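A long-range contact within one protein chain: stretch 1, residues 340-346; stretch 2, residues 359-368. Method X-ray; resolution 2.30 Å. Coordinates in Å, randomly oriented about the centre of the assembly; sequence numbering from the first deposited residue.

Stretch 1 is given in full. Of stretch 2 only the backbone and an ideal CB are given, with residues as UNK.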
ATOM      1  N   GLN A 340      19.282   5.035  -1.026  1.00  5.80           N
ATOM      2  CA  GLN A 340      19.555   5.470   0.331  1.00  5.20           C
ATOM      3  C   GLN A 340      21.043   5.581   0.666  1.00  5.33           C
ATOM      4  O   GLN A 340      21.478   6.577   1.253  1.00  4.76           O
ATOM      5  CB  GLN A 340      18.820   4.549   1.312  1.00  6.08           C
ATOM      6  CG  GLN A 340      17.274   4.784   1.228  1.00  6.17           C
ATOM      7  CD  GLN A 340      16.504   3.943   2.163  1.00  6.47           C
ATOM      8  OE1 GLN A 340      16.561   2.715   2.103  1.00  6.73           O
ATOM      9  NE2 GLN A 340      15.729   4.586   3.034  1.00  7.70           N
ATOM     10  N   PHE A 341      21.825   4.566   0.304  1.00  5.25           N
ATOM     11  CA  PHE A 341      23.284   4.587   0.502  1.00  5.15           C
ATOM     12  C   PHE A 341      23.894   4.356  -0.841  1.00  6.23           C
ATOM     13  O   PHE A 341      23.608   3.320  -1.451  1.00  5.69           O
ATOM     14  CB  PHE A 341      23.759   3.457   1.438  1.00  4.26           C
ATOM     15  CG  PHE A 341      23.451   3.705   2.886  1.00  3.39           C
ATOM     16  CD1 PHE A 341      24.283   4.528   3.657  1.00  2.00           C
ATOM     17  CD2 PHE A 341      22.303   3.163   3.468  1.00  2.00           C
ATOM     18  CE1 PHE A 341      23.988   4.783   4.999  1.00  3.04           C
ATOM     19  CE2 PHE A 341      21.991   3.413   4.813  1.00  2.26           C
ATOM     20  CZ  PHE A 341      22.845   4.197   5.597  1.00  3.50           C
ATOM     21  N   ALA A 342      24.740   5.288  -1.312  1.00  5.96           N
ATOM     22  CA  ALA A 342      25.584   4.980  -2.465  1.00  6.29           C
ATOM     23  C   ALA A 342      26.964   4.619  -1.897  1.00  7.12           C
ATOM     24  O   ALA A 342      27.538   5.410  -1.122  1.00  9.30           O
ATOM     25  CB  ALA A 342      25.681   6.148  -3.428  1.00  6.09           C
ATOM     26  N   VAL A 343      27.458   3.437  -2.234  1.00  6.22           N
ATOM     27  CA  VAL A 343      28.743   2.934  -1.754  1.00  7.98           C
ATOM     28  C   VAL A 343      29.721   3.011  -2.926  1.00  8.19           C
ATOM     29  O   VAL A 343      29.533   2.334  -3.951  1.00  8.45           O
ATOM     30  CB  VAL A 343      28.631   1.459  -1.217  1.00  8.42           C
ATOM     31  CG1 VAL A 343      29.980   0.933  -0.766  1.00  8.82           C
ATOM     32  CG2 VAL A 343      27.591   1.338  -0.030  1.00  8.13           C
ATOM     33  N   ILE A 344      30.722   3.876  -2.789  1.00  8.37           N
ATOM     34  CA  ILE A 344      31.624   4.276  -3.880  1.00  8.74           C
ATOM     35  C   ILE A 344      33.057   3.788  -3.598  1.00  9.56           C
ATOM     36  O   ILE A 344      33.713   4.248  -2.661  1.00  8.72           O
ATOM     37  CB  ILE A 344      31.562   5.807  -4.129  1.00  8.11           C
ATOM     38  CG1 ILE A 344      30.120   6.212  -4.473  1.00 10.72           C
ATOM     39  CG2 ILE A 344      32.460   6.212  -5.328  1.00  8.48           C
ATOM     40  CD1 ILE A 344      29.679   7.522  -3.969  1.00 10.99           C
ATOM     41  N   ALA A 345      33.506   2.827  -4.408  1.00 10.70           N
ATOM     42  CA  ALA A 345      34.778   2.171  -4.185  1.00 10.90           C
ATOM     43  C   ALA A 345      35.832   2.960  -4.981  1.00 11.70           C
ATOM     44  O   ALA A 345      35.795   2.968  -6.209  1.00 11.35           O
ATOM     45  CB  ALA A 345      34.699   0.698  -4.652  1.00  9.96           C
ATOM     46  N   VAL A 346      36.749   3.653  -4.303  1.00 12.16           N
ATOM     47  CA  VAL A 346      37.722   4.468  -5.050  1.00 12.08           C
ATOM     48  C   VAL A 346      39.007   3.654  -5.309  1.00 14.14           C
ATOM     49  O   VAL A 346      39.924   3.599  -4.471  1.00 14.17           O
ATOM     50  CB  VAL A 346      38.017   5.766  -4.365  1.00 11.56           C
ATOM     51  CG1 VAL A 346      38.843   6.677  -5.305  1.00 10.55           C
ATOM     52  CG2 VAL A 346      36.681   6.459  -3.861  1.00 10.90           C
ATOM     53  N   UNK A 359      35.600  -4.624   1.275  1.00 14.76           N
ATOM     54  CA  UNK A 359      34.891  -3.728   2.192  1.00 14.08           C
ATOM     55  C   UNK A 359      33.586  -3.160   1.601  1.00 13.61           C
ATOM     56  O   UNK A 359      32.519  -3.282   2.210  1.00 14.68           O
ATOM     57  CB  UNK A 359      35.814  -2.574   2.589  1.00 14.08           C
ATOM     58  N   UNK A 360      33.678  -2.562   0.415  1.00 13.50           N
ATOM     59  CA  UNK A 360      32.527  -1.982  -0.293  1.00 13.31           C
ATOM     60  C   UNK A 360      31.402  -2.998  -0.506  1.00 13.52           C
ATOM     61  O   UNK A 360      30.244  -2.776  -0.131  1.00 14.18           O
ATOM     62  CB  UNK A 360      32.974  -1.423  -1.645  1.00 13.31           C
ATOM     63  N   UNK A 361      31.769  -4.111  -1.118  1.00 12.83           N
ATOM     64  CA  UNK A 361      30.900  -5.233  -1.351  1.00 13.03           C
ATOM     65  C   UNK A 361      30.229  -5.768  -0.065  1.00 11.98           C
ATOM     66  O   UNK A 361      28.996  -5.955  -0.026  1.00 10.42           O
ATOM     67  CB  UNK A 361      31.701  -6.348  -2.026  1.00 13.03           C
ATOM     68  N   UNK A 362      31.009  -5.994   0.998  1.00 11.32           N
ATOM     69  CA  UNK A 362      30.413  -6.435   2.269  1.00 11.48           C
ATOM     70  C   UNK A 362      29.487  -5.398   2.913  1.00 11.87           C
ATOM     71  O   UNK A 362      28.398  -5.742   3.387  1.00 11.56           O
ATOM     72  CB  UNK A 362      31.526  -6.790   3.257  1.00 11.48           C
ATOM     73  N   UNK A 363      29.918  -4.135   2.949  1.00 12.44           N
ATOM     74  CA  UNK A 363      29.032  -3.057   3.435  1.00 13.02           C
ATOM     75  C   UNK A 363      27.738  -3.040   2.607  1.00 12.77           C
ATOM     76  O   UNK A 363      26.664  -3.037   3.172  1.00 14.62           O
ATOM     77  CB  UNK A 363      29.733  -1.699   3.357  1.00 13.02           C
ATOM     78  N   UNK A 364      27.840  -3.071   1.282  1.00 12.56           N
ATOM     79  CA  UNK A 364      26.654  -3.071   0.413  1.00 11.87           C
ATOM     80  C   UNK A 364      25.718  -4.200   0.758  1.00 12.19           C
ATOM     81  O   UNK A 364      24.522  -3.955   0.995  1.00 12.35           O
ATOM     82  CB  UNK A 364      27.061  -3.174  -1.058  1.00 11.87           C
ATOM     83  N   UNK A 365      26.243  -5.429   0.815  1.00 12.73           N
ATOM     84  CA  UNK A 365      25.425  -6.596   1.190  1.00 14.22           C
ATOM     85  C   UNK A 365      24.796  -6.430   2.557  1.00 11.85           C
ATOM     86  O   UNK A 365      23.635  -6.775   2.743  1.00 10.61           O
ATOM     87  CB  UNK A 365      26.271  -7.870   1.171  1.00 14.22           C
ATOM     88  N   UNK A 366      25.588  -5.955   3.518  1.00 10.97           N
ATOM     89  CA  UNK A 366      25.104  -5.832   4.883  1.00 10.28           C
ATOM     90  C   UNK A 366      23.966  -4.805   4.982  1.00  9.32           C
ATOM     91  O   UNK A 366      22.964  -5.025   5.692  1.00 10.07           O
ATOM     92  CB  UNK A 366      26.254  -5.440   5.813  1.00 10.28           C
ATOM     93  N   UNK A 367      24.139  -3.664   4.320  1.00  8.28           N
ATOM     94  CA  UNK A 367      23.029  -2.617   4.238  1.00  7.67           C
ATOM     95  C   UNK A 367      21.758  -3.137   3.551  1.00  7.62           C
ATOM     96  O   UNK A 367      20.651  -2.854   4.005  1.00  7.93           O
ATOM     97  CB  UNK A 367      23.518  -1.387   3.470  1.00  7.67           C
ATOM     98  N   UNK A 368      21.921  -3.901   2.465  1.00  7.95           N
ATOM     99  CA  UNK A 368      20.789  -4.578   1.822  1.00  9.70           C
ATOM    100  C   UNK A 368      20.089  -5.504   2.779  1.00  9.85           C
ATOM    101  O   UNK A 368      18.901  -5.481   2.848  1.00  9.45           O
ATOM    102  CB  UNK A 368      21.253  -5.363   0.593  1.00  9.70           C
TER

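Stretch 2 is helical throughout, with phi/psi near -60/-48, and it runs antiparallel to strand 341-346: the axes make 171° and approach to 8.6 Å. From the strand, Phe 341, Val 343 and Ala 345 point their CA-to-CB bonds toward the helix. They offer a ring and methyl groups, with no charge, so apolar partners are expected wherever the helix faces them.

At 359 the CA-to-CB bond points sideways and no atom of stretch 1 lies within 5.5 Å of the ideal CB. Stretch 1 leaves the choice open; the residue is Leu 359, which makes no contact here.

Position 360 is the tightest. Its CB points toward the strand, and the ideal CB is already 3.9 Å from Val 343 CG1 and 4.1 Å from Ala 345 CB. With the CA atoms of 345 and 360 only 6.1 Å apart, a small apolar side chain suits best. Ala 360 is found: its CB packs 3.9 Å from Val 343 CG1 and 4.0 Å from Ala 345 CB, while Ala 360 O lies 3.8 Å from Val 343 CG1.

Position 361 points away and 362 is out of reach, so stretch 1 sets no demand on either; they are Ser 361 and Ser 362.

At 363 the bond points toward the strand again, but the ideal CB stands 4.9 Å from Val 343 CG1. That gap admits a medium or branched aliphatic side chain. Ile 363 (chi1 m, chi2 t) touches lightly, its CG2 4.3 Å from Val 343 CG2.

Position 364 points sideways, its ideal CB 4.7 Å from Val 343 CG2. A small residue fits, though a longer one directed elsewhere is not excluded. Ala 364 gives a little cover without close contact.

Positions 365 and 368 are out of reach and unconstrained by stretch 1; they are Lys 365 and Leu 368. At 366 nothing of stretch 1 lies within 5.5 Å of the ideal CB, so stretch 1 allows small or larger side chains alike; Gly 366 is found, its N donating a hydrogen bond to Ser 362 O at 2.8 Å.

Position 367 points toward Phe 341, with the ideal CB 4.7 Å from Phe 341 CD2, so leucine, isoleucine or methionine could reach the ring. Leu 367 (chi1 m, chi2 t) places CD1 3.8 Å from Phe 341 CG. Leu 367 CD1 lies over one face of the Phe 341 ring, 4.2 Å from its centroid and 26° off the normal, a CH-pi contact; Leu 367 CD1 is also 4.3 Å from Val 343 CG2.

Stretch 2 (359-368) LASSIAKGLL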
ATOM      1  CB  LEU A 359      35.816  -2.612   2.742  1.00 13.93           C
ATOM      2  CG  LEU A 359      35.270  -1.782   3.928  1.00 13.63           C
ATOM      3  CD1 LEU A 359      34.929  -2.623   5.145  1.00 12.44           C
ATOM      4  CD2 LEU A 359      36.205  -0.595   4.313  1.00 11.91           C
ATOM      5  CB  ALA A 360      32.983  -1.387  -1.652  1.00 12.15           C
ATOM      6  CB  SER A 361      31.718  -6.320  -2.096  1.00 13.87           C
ATOM      7  OG  SER A 361      31.001  -7.534  -2.213  1.00 19.01           O
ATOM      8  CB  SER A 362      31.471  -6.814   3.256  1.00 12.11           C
ATOM      9  OG  SER A 362      32.143  -7.936   2.785  1.00 13.59           O
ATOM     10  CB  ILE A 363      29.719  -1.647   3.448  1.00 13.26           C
ATOM     11  CG1 ILE A 363      30.844  -1.598   4.512  1.00 13.43           C
ATOM     12  CG2 ILE A 363      28.654  -0.514   3.671  1.00 11.81           C
ATOM     13  CD1 ILE A 363      31.784  -0.356   4.417  1.00 12.46           C
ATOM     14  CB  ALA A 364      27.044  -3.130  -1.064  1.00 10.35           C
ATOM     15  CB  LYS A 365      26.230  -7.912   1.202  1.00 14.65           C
ATOM     16  CG  LYS A 365      26.597  -8.459  -0.167  1.00 19.34           C
ATOM     17  CD  LYS A 365      27.652  -9.645  -0.054  1.00 19.71           C
ATOM     18  CE  LYS A 365      28.340  -9.937  -1.418  1.00 26.07           C
ATOM     19  NZ  LYS A 365      27.695  -9.235  -2.594  1.00 28.49           N
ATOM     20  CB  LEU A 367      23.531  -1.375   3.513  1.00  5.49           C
ATOM     21  CG  LEU A 367      24.613  -0.673   4.356  1.00  4.97           C
ATOM     22  CD1 LEU A 367      25.262   0.370   3.479  1.00  5.27           C
ATOM     23  CD2 LEU A 367      24.028  -0.066   5.613  1.00  4.59           C
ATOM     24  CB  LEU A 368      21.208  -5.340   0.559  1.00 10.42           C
ATOM     25  CG  LEU A 368      21.525  -4.481  -0.678  1.00 12.36           C
ATOM     26  CD1 LEU A 368      22.467  -5.201  -1.645  1.00 13.38           C
ATOM     27  CD2 LEU A 368      20.227  -4.107  -1.383  1.00 13.54           C
TER
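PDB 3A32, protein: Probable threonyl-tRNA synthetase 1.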